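Local coordinates for porin protein associated with imipenem resistance (Acinetobacter baumannii, PDB 4FUV) that forms an eight-stranded outer-membrane beta-barrel associated with imipenem resistance and probably involved in ornithine and imipenem transport, at residues G20-V25 with G220-W225. Sequence-based numbering, arbitrary orientation.
With C8E ((hydroxyethyloxy)tri(ethyloxy)octane), chain F.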
loop_
_atom_site.group_PDB
_atom_site.type_symbol
_atom_site.label_atom_id
_atom_site.label_comp_id
_atom_site.label_asym_id
_atom_site.label_seq_id
_atom_site.Cartn_x
_atom_site.Cartn_y
_atom_site.Cartn_z
ATOM N N GLY A 20 -15.491 -9.908 37.976
ATOM C CA GLY A 20 -15.015 -10.771 36.920
ATOM C C GLY A 20 -13.535 -10.673 36.651
ATOM O O GLY A 20 -12.760 -10.117 37.436
ATOM N N ALA A 21 -13.147 -11.226 35.513
ATOM C CA ALA A 21 -11.750 -11.303 35.136
ATOM C C ALA A 21 -11.654 -11.256 33.617
ATOM O O ALA A 21 -12.640 -11.459 32.904
ATOM C CB ALA A 21 -11.123 -12.576 35.679
ATOM N N ARG A 22 -10.476 -10.957 33.107
ATOM C CA ARG A 22 -10.323 -10.964 31.672
ATOM C C ARG A 22 -8.967 -11.518 31.287
ATOM O O ARG A 22 -8.018 -11.443 32.065
ATOM C CB ARG A 22 -10.551 -9.565 31.087
ATOM C CG ARG A 22 -9.423 -8.560 31.300
ATOM C CD ARG A 22 -9.793 -7.169 30.783
ATOM N NE ARG A 22 -8.747 -6.190 31.078
ATOM C CZ ARG A 22 -8.948 -4.890 31.288
ATOM N NH1 ARG A 22 -10.178 -4.368 31.232
ATOM N NH2 ARG A 22 -7.906 -4.100 31.550
ATOM N N ALA A 23 -8.905 -12.097 30.095
ATOM C CA ALA A 23 -7.656 -12.540 29.501
ATOM C C ALA A 23 -7.386 -11.644 28.313
ATOM O O ALA A 23 -8.312 -11.294 27.577
ATOM C CB ALA A 23 -7.770 -13.993 29.048
ATOM N N GLU A 24 -6.122 -11.278 28.112
ATOM C CA GLU A 24 -5.795 -10.319 27.078
ATOM C C GLU A 24 -4.423 -10.574 26.474
ATOM O O GLU A 24 -3.538 -11.159 27.105
ATOM C CB GLU A 24 -5.878 -8.888 27.632
ATOM C CG GLU A 24 -4.801 -8.546 28.682
ATOM C CD GLU A 24 -5.273 -7.505 29.702
ATOM O OE1 GLU A 24 -6.501 -7.395 29.932
ATOM O OE2 GLU A 24 -4.426 -6.790 30.268
ATOM N N VAL A 25 -4.277 -10.131 25.234
ATOM C CA VAL A 25 -3.033 -10.201 24.496
ATOM C C VAL A 25 -2.859 -8.856 23.792
ATOM O O VAL A 25 -3.801 -8.314 23.197
ATOM C CB VAL A 25 -3.040 -11.373 23.482
ATOM C CG1 VAL A 25 -4.262 -11.306 22.555
ATOM C CG2 VAL A 25 -1.762 -11.412 22.690
ATOM N N GLY A 220 -8.975 -8.950 24.000
ATOM C CA GLY A 220 -9.200 -10.005 24.968
ATOM C C GLY A 220 -10.640 -10.416 25.214
ATOM O O GLY A 220 -11.575 -10.009 24.510
ATOM N N VAL A 221 -10.818 -11.248 26.226
ATOM C CA VAL A 221 -12.121 -11.772 26.561
ATOM C C VAL A 221 -12.424 -11.467 28.017
ATOM O O VAL A 221 -11.571 -11.657 28.880
ATOM C CB VAL A 221 -12.155 -13.285 26.303
ATOM C CG1 VAL A 221 -13.540 -13.856 26.586
ATOM C CG2 VAL A 221 -11.715 -13.572 24.874
ATOM N N ASN A 222 -13.634 -10.972 28.277
ATOM C CA ASN A 222 -14.098 -10.682 29.621
ATOM C C ASN A 222 -14.982 -11.827 30.122
ATOM O O ASN A 222 -15.814 -12.355 29.377
ATOM C CB ASN A 222 -14.897 -9.373 29.656
ATOM C CG ASN A 222 -14.060 -8.157 29.255
ATOM O OD1 ASN A 222 -14.342 -7.495 28.262
ATOM N ND2 ASN A 222 -13.037 -7.857 30.040
ATOM N N PHE A 223 -14.794 -12.212 31.376
ATOM C CA PHE A 223 -15.641 -13.225 31.998
ATOM C C PHE A 223 -16.302 -12.629 33.229
ATOM O O PHE A 223 -15.642 -11.979 34.031
ATOM C CB PHE A 223 -14.825 -14.462 32.397
ATOM C CG PHE A 223 -14.076 -15.100 31.255
ATOM C CD1 PHE A 223 -14.691 -16.043 30.440
ATOM C CD2 PHE A 223 -12.750 -14.764 31.001
ATOM C CE1 PHE A 223 -14.003 -16.631 29.391
ATOM C CE2 PHE A 223 -12.055 -15.346 29.953
ATOM C CZ PHE A 223 -12.677 -16.278 29.146
ATOM N N PHE A 224 -17.604 -12.850 33.380
ATOM C CA PHE A 224 -18.329 -12.328 34.536
ATOM C C PHE A 224 -19.043 -13.437 35.286
ATOM O O PHE A 224 -19.755 -14.240 34.688
ATOM C CB PHE A 224 -19.319 -11.244 34.110
ATOM C CG PHE A 224 -18.647 -10.013 33.563
ATOM C CD1 PHE A 224 -18.071 -9.087 34.418
ATOM C CD2 PHE A 224 -18.559 -9.802 32.193
ATOM C CE1 PHE A 224 -17.435 -7.962 33.916
ATOM C CE2 PHE A 224 -17.938 -8.680 31.688
ATOM C CZ PHE A 224 -17.374 -7.757 32.549
ATOM N N TRP A 225 -18.821 -13.493 36.594
ATOM C CA TRP A 225 -19.519 -14.449 37.438
ATOM C C TRP A 225 -20.694 -13.798 38.159
ATOM O O TRP A 225 -21.077 -12.673 37.841
ATOM C CB TRP A 225 -18.566 -15.068 38.450
ATOM C CG TRP A 225 -17.576 -14.118 39.068
ATOM C CD1 TRP A 225 -17.837 -13.130 39.987
ATOM C CD2 TRP A 225 -16.156 -14.089 38.851
ATOM N NE1 TRP A 225 -16.671 -12.495 40.342
ATOM C CE2 TRP A 225 -15.628 -13.065 39.659
ATOM C CE3 TRP A 225 -15.292 -14.840 38.047
ATOM C CZ2 TRP A 225 -14.263 -12.763 39.684
ATOM C CZ3 TRP A 225 -13.947 -14.545 38.078
ATOM C CH2 TRP A 225 -13.443 -13.514 38.886
HETATM C C4 C8E F . -12.156 -9.691 19.628
HETATM C C5 C8E F . -11.117 -9.957 20.708
HETATM C C6 C8E F . -11.190 -11.401 21.199
HETATM C C7 C8E F . -9.797 -11.939 21.511
HETATM O O9 C8E F . -6.806 -13.630 24.983
HETATM C C10 C8E F . -6.212 -14.886 25.236
HETATM C C11 C8E F . -4.763 -14.691 25.683
HETATM O O12 C8E F . -4.615 -14.855 27.082
HETATM C C13 C8E F . -3.331 -15.327 27.433
HETATM C C14 C8E F . -3.386 -16.056 28.770
HETATM C C16 C8E F . -0.648 -15.232 31.102
HETATM C C17 C8E F . -0.078 -14.395 32.243
HETATM O O18 C8E F . 1.184 -14.905 32.612
HETATM C C19 C8E F . 2.130 -14.811 31.573
HETATM C C20 C8E F . 3.516 -15.147 32.115
HETATM O O21 C8E F . 4.099 -16.125 31.283
HETATM O O HOH W 1 -12.280 -5.109 29.277
#
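Gly20-Glu24 pairs antiparallel with Gly220-Phe224, the seam that closes the eight-stranded beta-barrel by joining its first strand to its last. Ala21 and Phe223 form one hydrogen-bonded pair, Ala23 and Val221 the next, each with two backbone bonds; the shortest runs from Phe223 N to Ala21 O at 2.7 Å. Side chains alternate across the wall. Ala21, Ala23, Val221 and Phe223 lie on the outer, membrane-facing side, where a detergent molecule lies near Ala23 CB, its O12 3.8 Å away. Arg22, Glu24 and Asn222 point into the barrel and are buried. There Arg22, extended from CG to NE (chi2 -175°), and Asn222 run side by side, and Asn222 ND2 packs 3.2 Å from Arg22 CB. A water accepts from both Arg22 NH1 and Asn222 ND2, bridging the strands. Arg22 NE reaches Glu24 OE1 at 2.8 Å in a salt bridge, with OE1 25° out of the guanidinium plane. Arg22 NH1 forms a salt bridge with Glu80; Glu24 OE2 forms one with Lys218 and a hydrogen bond with Tyr76 OH. Just past strand 213-224, the Trp225 indole, its NE1 bonded to Pro18 O, covers Gly20: Gly20 CA sits 3.6 Å from the centroid of the Trp225 six-membered ring, a CH-pi contact over the face.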